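Local coordinates for short chain dehydrogenase (A0QTM2 homolog) (Mycobacterium thermoresistibile, PDB 3SC4), which probably acts as an NAD(P)-dependent oxidoreductase of the short-chain dehydrogenase family, at residues 8-14 with 33-39; 145-151 with 189-195; 215-219 with 266-270. Residues are numbered along the deposited sequence.

Interaction 1 of 3, residues 8-14 with 33-39; sequences RGKTMFI and GANVALV
This is the opening beta-alpha-beta unit of a Rossmann fold: strands 11-15 and 35-40 lie side by side and parallel, joined by a crossover through helix 20-30. Their axes in these segments come within 4.6 Å and diverge by 17°. Gly33 leaves that helix with positive phi (87°/35°), a conformation that suits glycine, and its O accepts a weak bond from Gly9 N at 3.3 Å; Gly9 also has positive phi. Ala34 is extended and passes 3.4 Å (CA) from Lys10 O. At Asn35 the register settles, opposite Thr11: Asn35 N donates to Lys10 O at 2.8 Å, Asn35 O receives Met12 N at 2.8 Å, and the m rotamer of Asn35 places ND2 3.2 Å from Thr11 OG1, a hydrogen bond. Val36, chi1 t, pairs with Met12 on the other face; its CG1 meets Ile14 CG2 at 3.9 Å, and Ile60 of helix 53-63 packs on it. Ala37 returns to the Thr11-Phe13 face, which helix 77-91 covers; Ala37 N donates to Met12 O at 2.8 Å and Ala37 O accepts from Ile14 N at 2.9 Å. Leu38, opposite Ile14, brings CB to 4.0 Å from Ile14 CG2. Val39 N reaches Ile14 O at 3.2 Å, while Val39 CG1 rests 3.9 Å from Phe13 CZ.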
loop_
_atom_site.group_PDB
_atom_site.type_symbol
_atom_site.label_atom_id
_atom_site.label_comp_id
_atom_site.label_asym_id
_atom_site.label_seq_id
_atom_site.Cartn_x
_atom_site.Cartn_y
_atom_site.Cartn_z
ATOM N N ARG B 8 -3.109 -33.972 0.447
ATOM C CA ARG B 8 -3.971 -34.886 1.182
ATOM C C ARG B 8 -3.794 -34.624 2.671
ATOM O O ARG B 8 -2.664 -34.514 3.148
ATOM C CB ARG B 8 -3.620 -36.339 0.839
ATOM C CG ARG B 8 -4.691 -37.373 1.228
ATOM C CD ARG B 8 -4.559 -38.581 0.312
ATOM N NE ARG B 8 -5.555 -39.630 0.541
ATOM C CZ ARG B 8 -6.807 -39.631 0.069
ATOM N NH1 ARG B 8 -7.275 -38.618 -0.664
ATOM N NH2 ARG B 8 -7.603 -40.668 0.339
ATOM N N GLY B 9 -4.910 -34.482 3.384
ATOM C CA GLY B 9 -4.882 -34.245 4.831
ATOM C C GLY B 9 -4.429 -32.856 5.264
ATOM O O GLY B 9 -4.264 -32.591 6.460
ATOM N N LYS B 10 -4.234 -31.962 4.302
ATOM C CA LYS B 10 -3.776 -30.632 4.611
ATOM C C LYS B 10 -4.982 -29.706 4.781
ATOM O O LYS B 10 -6.080 -30.008 4.294
ATOM C CB LYS B 10 -2.805 -30.160 3.530
ATOM C CG LYS B 10 -1.582 -31.094 3.414
ATOM C CD LYS B 10 -0.223 -30.356 3.436
ATOM C CE LYS B 10 0.974 -31.317 3.608
ATOM N NZ LYS B 10 0.946 -32.061 4.928
ATOM N N THR B 11 -4.783 -28.609 5.508
ATOM C CA THR B 11 -5.853 -27.680 5.814
ATOM C C THR B 11 -5.607 -26.315 5.195
ATOM O O THR B 11 -4.561 -25.731 5.412
ATOM C CB THR B 11 -5.990 -27.524 7.319
ATOM O OG1 THR B 11 -6.426 -28.771 7.868
ATOM C CG2 THR B 11 -7.016 -26.456 7.662
ATOM N N MET B 12 -6.585 -25.811 4.440
ATOM C CA MET B 12 -6.548 -24.455 3.874
ATOM C C MET B 12 -7.529 -23.482 4.521
ATOM O O MET B 12 -8.688 -23.820 4.745
ATOM C CB MET B 12 -6.864 -24.493 2.386
ATOM C CG MET B 12 -6.945 -23.110 1.734
ATOM S SD MET B 12 -6.692 -23.186 -0.047
ATOM C CE MET B 12 -8.281 -23.707 -0.618
ATOM N N PHE B 13 -7.055 -22.268 4.792
ATOM C CA PHE B 13 -7.904 -21.141 5.158
ATOM C C PHE B 13 -7.954 -20.159 3.987
ATOM O O PHE B 13 -6.927 -19.634 3.577
ATOM C CB PHE B 13 -7.363 -20.430 6.388
ATOM C CG PHE B 13 -8.318 -19.398 6.952
ATOM C CD1 PHE B 13 -9.280 -19.755 7.900
ATOM C CD2 PHE B 13 -8.264 -18.079 6.529
ATOM C CE1 PHE B 13 -10.151 -18.817 8.412
ATOM C CE2 PHE B 13 -9.143 -17.136 7.027
ATOM C CZ PHE B 13 -10.085 -17.506 7.991
ATOM N N ILE B 14 -9.136 -19.892 3.461
ATOM C CA ILE B 14 -9.252 -19.024 2.303
ATOM C C ILE B 14 -10.284 -17.923 2.545
ATOM O O ILE B 14 -11.393 -18.191 3.006
ATOM C CB ILE B 14 -9.539 -19.830 0.999
ATOM C CG1 ILE B 14 -9.541 -18.903 -0.216
ATOM C CG2 ILE B 14 -10.828 -20.613 1.087
ATOM C CD1 ILE B 14 -9.669 -19.641 -1.543
ATOM N N GLY B 33 -8.424 -34.340 -1.185
ATOM C CA GLY B 33 -8.859 -34.772 0.155
ATOM C C GLY B 33 -8.406 -33.842 1.270
ATOM O O GLY B 33 -8.089 -34.289 2.383
ATOM N N ALA B 34 -8.377 -32.542 0.960
ATOM C CA ALA B 34 -7.920 -31.513 1.894
ATOM C C ALA B 34 -9.110 -30.958 2.658
ATOM O O ALA B 34 -10.254 -31.117 2.237
ATOM C CB ALA B 34 -7.216 -30.376 1.131
ATOM N N ASN B 35 -8.822 -30.317 3.785
ATOM C CA ASN B 35 -9.807 -29.505 4.493
ATOM C C ASN B 35 -9.704 -28.043 4.019
ATOM O O ASN B 35 -8.610 -27.557 3.727
ATOM C CB ASN B 35 -9.598 -29.601 6.001
ATOM C CG ASN B 35 -9.377 -31.044 6.473
ATOM O OD1 ASN B 35 -10.037 -31.985 6.013
ATOM N ND2 ASN B 35 -8.416 -31.218 7.376
ATOM N N VAL B 36 -10.851 -27.371 3.911
ATOM C CA VAL B 36 -10.902 -25.989 3.495
ATOM C C VAL B 36 -11.892 -25.208 4.346
ATOM O O VAL B 36 -13.072 -25.480 4.326
ATOM C CB VAL B 36 -11.359 -25.871 2.041
ATOM C CG1 VAL B 36 -11.508 -24.385 1.651
ATOM C CG2 VAL B 36 -10.388 -26.583 1.114
ATOM N N ALA B 37 -11.406 -24.242 5.106
ATOM C CA ALA B 37 -12.271 -23.288 5.798
ATOM C C ALA B 37 -12.356 -22.058 4.923
ATOM O O ALA B 37 -11.344 -21.610 4.386
ATOM C CB ALA B 37 -11.707 -22.927 7.174
ATOM N N LEU B 38 -13.568 -21.542 4.743
ATOM C CA LEU B 38 -13.796 -20.391 3.881
ATOM C C LEU B 38 -14.587 -19.380 4.676
ATOM O O LEU B 38 -15.559 -19.731 5.354
ATOM C CB LEU B 38 -14.504 -20.776 2.572
ATOM C CG LEU B 38 -15.831 -21.565 2.536
ATOM C CD1 LEU B 38 -16.400 -21.561 1.135
ATOM C CD2 LEU B 38 -15.666 -22.975 2.968
ATOM N N VAL B 39 -14.135 -18.132 4.634
ATOM C CA VAL B 39 -14.770 -17.071 5.402
ATOM C C VAL B 39 -15.354 -16.005 4.454
ATOM O O VAL B 39 -14.657 -15.549 3.541
ATOM C CB VAL B 39 -13.774 -16.468 6.418
ATOM C CG1 VAL B 39 -12.665 -15.705 5.700
ATOM C CG2 VAL B 39 -14.488 -15.572 7.399
#

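Interaction 2 of 3, residues 145-151 with 189-195; sequences PHILTLS and IASNTLW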
loop_
_atom_site.group_PDB
_atom_site.type_symbol
_atom_site.label_atom_id
_atom_site.label_comp_id
_atom_site.label_asym_id
_atom_site.label_seq_id
_atom_site.Cartn_x
_atom_site.Cartn_y
_atom_site.Cartn_z
ATOM N N PRO B 145 4.249 -25.169 4.923
ATOM C CA PRO B 145 3.210 -24.126 4.963
ATOM C C PRO B 145 3.369 -22.999 3.939
ATOM O O PRO B 145 4.485 -22.528 3.711
ATOM C CB PRO B 145 3.339 -23.560 6.378
ATOM C CG PRO B 145 4.759 -23.874 6.768
ATOM C CD PRO B 145 5.086 -25.161 6.129
ATOM N N HIS B 146 2.247 -22.559 3.367
ATOM C CA HIS B 146 2.239 -21.568 2.304
ATOM C C HIS B 146 1.211 -20.497 2.542
ATOM O O HIS B 146 0.048 -20.806 2.780
ATOM C CB HIS B 146 1.875 -22.228 0.964
ATOM C CG HIS B 146 3.059 -22.659 0.173
ATOM N ND1 HIS B 146 3.630 -21.860 -0.792
ATOM C CD2 HIS B 146 3.806 -23.787 0.231
ATOM C CE1 HIS B 146 4.669 -22.487 -1.312
ATOM N NE2 HIS B 146 4.799 -23.658 -0.710
ATOM N N ILE B 147 1.622 -19.238 2.432
ATOM C CA ILE B 147 0.659 -18.171 2.257
ATOM C C ILE B 147 0.670 -17.770 0.791
ATOM O O ILE B 147 1.724 -17.571 0.224
ATOM C CB ILE B 147 0.973 -16.963 3.099
ATOM C CG1 ILE B 147 1.132 -17.384 4.573
ATOM C CG2 ILE B 147 -0.136 -15.946 2.891
ATOM C CD1 ILE B 147 1.547 -16.259 5.566
ATOM N N LEU B 148 -0.500 -17.643 0.186
ATOM C CA LEU B 148 -0.596 -17.288 -1.229
ATOM C C LEU B 148 -1.623 -16.192 -1.374
ATOM O O LEU B 148 -2.770 -16.338 -0.912
ATOM C CB LEU B 148 -1.024 -18.494 -2.056
ATOM C CG LEU B 148 -0.955 -18.319 -3.568
ATOM C CD1 LEU B 148 0.469 -18.195 -4.043
ATOM C CD2 LEU B 148 -1.619 -19.518 -4.241
ATOM N N THR B 149 -1.218 -15.109 -2.035
ATOM C CA THR B 149 -1.991 -13.882 -2.059
ATOM C C THR B 149 -2.244 -13.547 -3.501
ATOM O O THR B 149 -1.357 -13.610 -4.326
ATOM C CB THR B 149 -1.233 -12.760 -1.295
ATOM O OG1 THR B 149 -1.110 -13.142 0.075
ATOM C CG2 THR B 149 -1.974 -11.458 -1.342
ATOM N N LEU B 150 -3.487 -13.239 -3.801
ATOM C CA LEU B 150 -3.953 -13.127 -5.173
ATOM C C LEU B 150 -3.866 -11.666 -5.584
ATOM O O LEU B 150 -4.846 -10.893 -5.458
ATOM C CB LEU B 150 -5.354 -13.725 -5.304
ATOM C CG LEU B 150 -5.371 -15.252 -5.565
ATOM C CD1 LEU B 150 -4.252 -16.058 -4.881
ATOM C CD2 LEU B 150 -6.719 -15.881 -5.296
ATOM N N SER B 151 -2.665 -11.290 -6.050
ATOM C CA SER B 151 -2.328 -9.888 -6.302
ATOM C C SER B 151 -1.170 -9.841 -7.274
ATOM O O SER B 151 -0.534 -10.858 -7.504
ATOM C CB SER B 151 -1.979 -9.204 -4.991
ATOM O OG SER B 151 -0.808 -9.784 -4.461
ATOM N N ILE B 189 7.729 -20.372 6.521
ATOM C CA ILE B 189 6.431 -20.241 5.855
ATOM C C ILE B 189 6.622 -19.508 4.534
ATOM O O ILE B 189 7.110 -18.382 4.519
ATOM C CB ILE B 189 5.407 -19.462 6.696
ATOM C CG1 ILE B 189 5.166 -20.150 8.047
ATOM C CG2 ILE B 189 4.081 -19.341 5.930
ATOM C CD1 ILE B 189 4.668 -19.184 9.101
ATOM N N ALA B 190 6.239 -20.152 3.434
ATOM C CA ALA B 190 6.293 -19.535 2.120
ATOM C C ALA B 190 5.244 -18.453 2.075
ATOM O O ALA B 190 4.194 -18.623 2.674
ATOM C CB ALA B 190 6.036 -20.551 1.027
ATOM N N SER B 191 5.548 -17.341 1.397
ATOM C CA SER B 191 4.548 -16.340 1.035
ATOM C C SER B 191 4.829 -15.833 -0.364
ATOM O O SER B 191 5.880 -15.243 -0.625
ATOM C CB SER B 191 4.555 -15.155 2.013
ATOM O OG SER B 191 3.495 -14.244 1.734
ATOM N N ASN B 192 3.878 -16.049 -1.256
ATOM C CA ASN B 192 4.020 -15.675 -2.662
ATOM C C ASN B 192 2.764 -14.950 -3.139
ATOM O O ASN B 192 1.712 -15.021 -2.505
ATOM C CB ASN B 192 4.245 -16.926 -3.542
ATOM C CG ASN B 192 5.559 -17.632 -3.243
ATOM O OD1 ASN B 192 6.634 -17.128 -3.576
ATOM N ND2 ASN B 192 5.477 -18.800 -2.612
ATOM N N THR B 193 2.864 -14.263 -4.264
ATOM C CA THR B 193 1.657 -13.738 -4.900
ATOM C C THR B 193 1.452 -14.437 -6.233
ATOM O O THR B 193 2.406 -14.934 -6.837
ATOM C CB THR B 193 1.743 -12.223 -5.133
ATOM O OG1 THR B 193 2.770 -11.966 -6.087
ATOM C CG2 THR B 193 2.055 -11.469 -3.837
ATOM N N LEU B 194 0.209 -14.431 -6.708
ATOM C CA LEU B 194 -0.146 -15.129 -7.946
ATOM C C LEU B 194 -1.224 -14.367 -8.658
ATOM O O LEU B 194 -2.254 -14.035 -8.038
ATOM C CB LEU B 194 -0.627 -16.550 -7.624
ATOM C CG LEU B 194 -0.955 -17.499 -8.774
ATOM C CD1 LEU B 194 0.299 -17.737 -9.605
ATOM C CD2 LEU B 194 -1.594 -18.852 -8.277
ATOM N N TRP B 195 -1.011 -14.138 -9.958
ATOM C CA TRP B 195 -1.836 -13.243 -10.775
ATOM C C TRP B 195 -1.959 -13.799 -12.212
ATOM O O TRP B 195 -0.986 -14.313 -12.759
ATOM C CB TRP B 195 -1.155 -11.875 -10.801
ATOM C CG TRP B 195 -1.987 -10.714 -11.314
ATOM C CD1 TRP B 195 -1.747 -9.979 -12.424
ATOM C CD2 TRP B 195 -3.107 -10.111 -10.673
ATOM N NE1 TRP B 195 -2.664 -8.987 -12.540
ATOM C CE2 TRP B 195 -3.524 -9.050 -11.482
ATOM C CE3 TRP B 195 -3.827 -10.396 -9.508
ATOM C CZ2 TRP B 195 -4.632 -8.252 -11.171
ATOM C CZ3 TRP B 195 -4.927 -9.608 -9.187
ATOM C CH2 TRP B 195 -5.321 -8.545 -10.024
HETATM O O HOH W 1 2.835 -19.531 -1.729
HETATM O O HOH W 2 1.262 -14.383 0.206
HETATM O O HOH W 3 1.763 -11.889 -8.649
#
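Strands 146-149 and 190-195 run parallel, 15° apart and 4.5 Å at closest approach, with His146 opposite Ala190 and Thr149 opposite Thr193. Five backbone hydrogen bonds alternate between them, from Ala190 N to Pro145 O (3.0 Å) through the short Ile147 N to Ala190 O (2.7 Å) to Leu194 N with Thr149 O (3.0 Å). Ala190 CB sits over the His146 ring, 3.5 Å from its centroid, a CH-pi contact, and that ring's NE2 bonds Lys234 O. One water joins His146 ND1 (2.6 Å) to Asn192 ND2 (2.9 Å), which also bonds Tyr238 O. On the other face a second water lies 2.7 Å from both Thr149 OG1 and Ser191 OG; these hydroxyls also bond Asn99 and Ala177, respectively. Ile147 CG1 packs on Ile189 CG2 at 3.8 Å. Beyond the strand, Leu150 centres an inverse gamma turn, and its O bonds Lys170, the lysine of the family's YxxxK sequence. Neighbouring parallel strands linked through helix 164-183, turning beside that lysine, are typical of the short-chain dehydrogenase Rossmann core.

Interaction 3 of 3, residues 215-219 with 266-270; sequences MARSR and SELGV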
loop_
_atom_site.group_PDB
_atom_site.type_symbol
_atom_site.label_atom_id
_atom_site.label_comp_id
_atom_site.label_asym_id
_atom_site.label_seq_id
_atom_site.Cartn_x
_atom_site.Cartn_y
_atom_site.Cartn_z
ATOM N N MET B 215 -16.641 -15.693 -23.708
ATOM C CA MET B 215 -15.743 -14.597 -23.368
ATOM C C MET B 215 -14.425 -14.905 -24.062
ATOM O O MET B 215 -13.525 -15.483 -23.474
ATOM C CB MET B 215 -15.606 -14.468 -21.842
ATOM C CG MET B 215 -16.938 -14.146 -21.136
ATOM S SD MET B 215 -17.431 -12.410 -21.289
ATOM C CE MET B 215 -18.358 -12.381 -22.811
ATOM N N ALA B 216 -14.348 -14.524 -25.331
ATOM C CA ALA B 216 -13.333 -15.032 -26.250
ATOM C C ALA B 216 -11.958 -14.510 -25.894
ATOM O O ALA B 216 -10.961 -15.158 -26.159
ATOM C CB ALA B 216 -13.686 -14.667 -27.703
ATOM N N ARG B 217 -11.909 -13.348 -25.265
ATOM C CA ARG B 217 -10.640 -12.759 -24.874
ATOM C C ARG B 217 -10.158 -13.199 -23.488
ATOM O O ARG B 217 -9.171 -12.691 -23.009
ATOM C CB ARG B 217 -10.751 -11.221 -24.912
ATOM C CG ARG B 217 -11.263 -10.632 -26.257
ATOM C CD ARG B 217 -10.687 -9.223 -26.530
ATOM N NE ARG B 217 -9.424 -9.274 -27.278
ATOM C CZ ARG B 217 -8.380 -8.457 -27.107
ATOM N NH1 ARG B 217 -8.381 -7.492 -26.195
ATOM N NH2 ARG B 217 -7.296 -8.618 -27.853
ATOM N N SER B 218 -10.855 -14.139 -22.853
ATOM C CA SER B 218 -10.633 -14.461 -21.440
ATOM C C SER B 218 -10.235 -15.911 -21.236
ATOM O O SER B 218 -10.307 -16.723 -22.155
ATOM C CB SER B 218 -11.901 -14.184 -20.631
ATOM O OG SER B 218 -12.258 -12.820 -20.698
ATOM N N ARG B 219 -9.816 -16.229 -20.019
ATOM C CA ARG B 219 -9.509 -17.610 -19.633
ATOM C C ARG B 219 -10.382 -18.055 -18.465
ATOM O O ARG B 219 -10.982 -17.226 -17.766
ATOM C CB ARG B 219 -8.019 -17.792 -19.301
ATOM C CG ARG B 219 -7.133 -17.853 -20.541
ATOM C CD ARG B 219 -5.672 -18.198 -20.247
ATOM N NE ARG B 219 -5.020 -18.606 -21.487
ATOM C CZ ARG B 219 -3.868 -18.137 -21.971
ATOM N NH1 ARG B 219 -3.126 -17.260 -21.310
ATOM N NH2 ARG B 219 -3.436 -18.594 -23.132
ATOM N N SER B 266 -8.592 -17.784 -30.164
ATOM C CA SER B 266 -8.941 -16.362 -30.142
ATOM C C SER B 266 -7.721 -15.530 -29.825
ATOM O O SER B 266 -6.739 -16.020 -29.311
ATOM C CB SER B 266 -9.980 -16.053 -29.062
ATOM O OG SER B 266 -11.204 -16.702 -29.297
ATOM N N GLU B 267 -7.828 -14.245 -30.123
ATOM C CA GLU B 267 -6.854 -13.263 -29.698
ATOM C C GLU B 267 -7.187 -12.927 -28.237
ATOM O O GLU B 267 -8.273 -12.442 -27.952
ATOM C CB GLU B 267 -6.922 -12.009 -30.599
ATOM C CG GLU B 267 -5.540 -11.375 -30.927
ATOM C CD GLU B 267 -4.701 -12.208 -31.930
ATOM O OE1 GLU B 267 -5.283 -13.042 -32.678
ATOM O OE2 GLU B 267 -3.454 -12.020 -31.964
ATOM N N LEU B 268 -6.269 -13.201 -27.312
ATOM C CA LEU B 268 -6.575 -13.045 -25.904
ATOM C C LEU B 268 -6.262 -11.641 -25.414
ATOM O O LEU B 268 -5.335 -10.988 -25.900
ATOM C CB LEU B 268 -5.813 -14.071 -25.093
ATOM C CG LEU B 268 -6.286 -15.508 -25.263
ATOM C CD1 LEU B 268 -5.293 -16.493 -24.672
ATOM C CD2 LEU B 268 -7.652 -15.668 -24.612
ATOM N N GLY B 269 -7.058 -11.171 -24.460
ATOM C CA GLY B 269 -6.847 -9.867 -23.824
ATOM C C GLY B 269 -5.882 -9.988 -22.649
ATOM O O GLY B 269 -5.536 -11.104 -22.221
ATOM N N VAL B 270 -5.439 -8.851 -22.119
ATOM C CA VAL B 270 -4.474 -8.856 -21.018
ATOM C C VAL B 270 -5.073 -8.367 -19.720
ATOM O O VAL B 270 -5.871 -7.440 -19.698
ATOM C CB VAL B 270 -3.166 -8.028 -21.343
ATOM C CG1 VAL B 270 -2.355 -8.727 -22.396
ATOM C CG2 VAL B 270 -3.482 -6.561 -21.750
#
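Gly269 N donates to Arg217 O at 3.0 Å, a nearly straight bond and the strongest polar tie between these two loops. A weaker one runs from Arg217 NE to Glu267 O at 3.4 Å, so Arg217 meets residues 266-270 through its backbone and, weakly, its side chain. One face of its guanidinium lies against Leu268 O, with NH2 3.6 Å from that oxygen, and against Gly269 CA. Met215 to Ser218 forms a type I beta turn, closed by Ser218 N to Met215 O at 3.1 Å, in the connection between helices 203-209 and 222-232; residues 266-270 belong to the C-terminal tail that follows helix 245-252, after the last strand of the Rossmann sheet. Leu268 packs its side chain against the turn: its CD2 is 3.7 Å from Ala216 O and 3.8 Å from Ser218 O, while CD1 lies over the face of the Arg219 guanidinium, 3.2 Å from NH2. That guanidinium makes salt bridges with Asp261 and Glu246. Farther out, Ala216 O meets Ser266 CB at 3.2 Å.

Overall arrangement
Interactions 1 and 2 belong to one parallel sheet, separated by strand 96-99, which pairs with both 11-15 and 146-149; their centres are 15 Å apart and their nearest atoms about 6 Å. Because all these strands run the same way, the strands of both contacts lead toward the C-terminal end of the sheet, where Rossmann enzymes usually bind the dinucleotide. Interaction 3 lies off the sheet, its centre 26 Å from that of interaction 2 and 31 Å from that of interaction 1, although its nearest atoms come within about 8 Å of interaction 2. Trp195, ending strand 190-195, bonds Leu272 through NE1, tying interaction 2 to the tail just beyond residues 266-270.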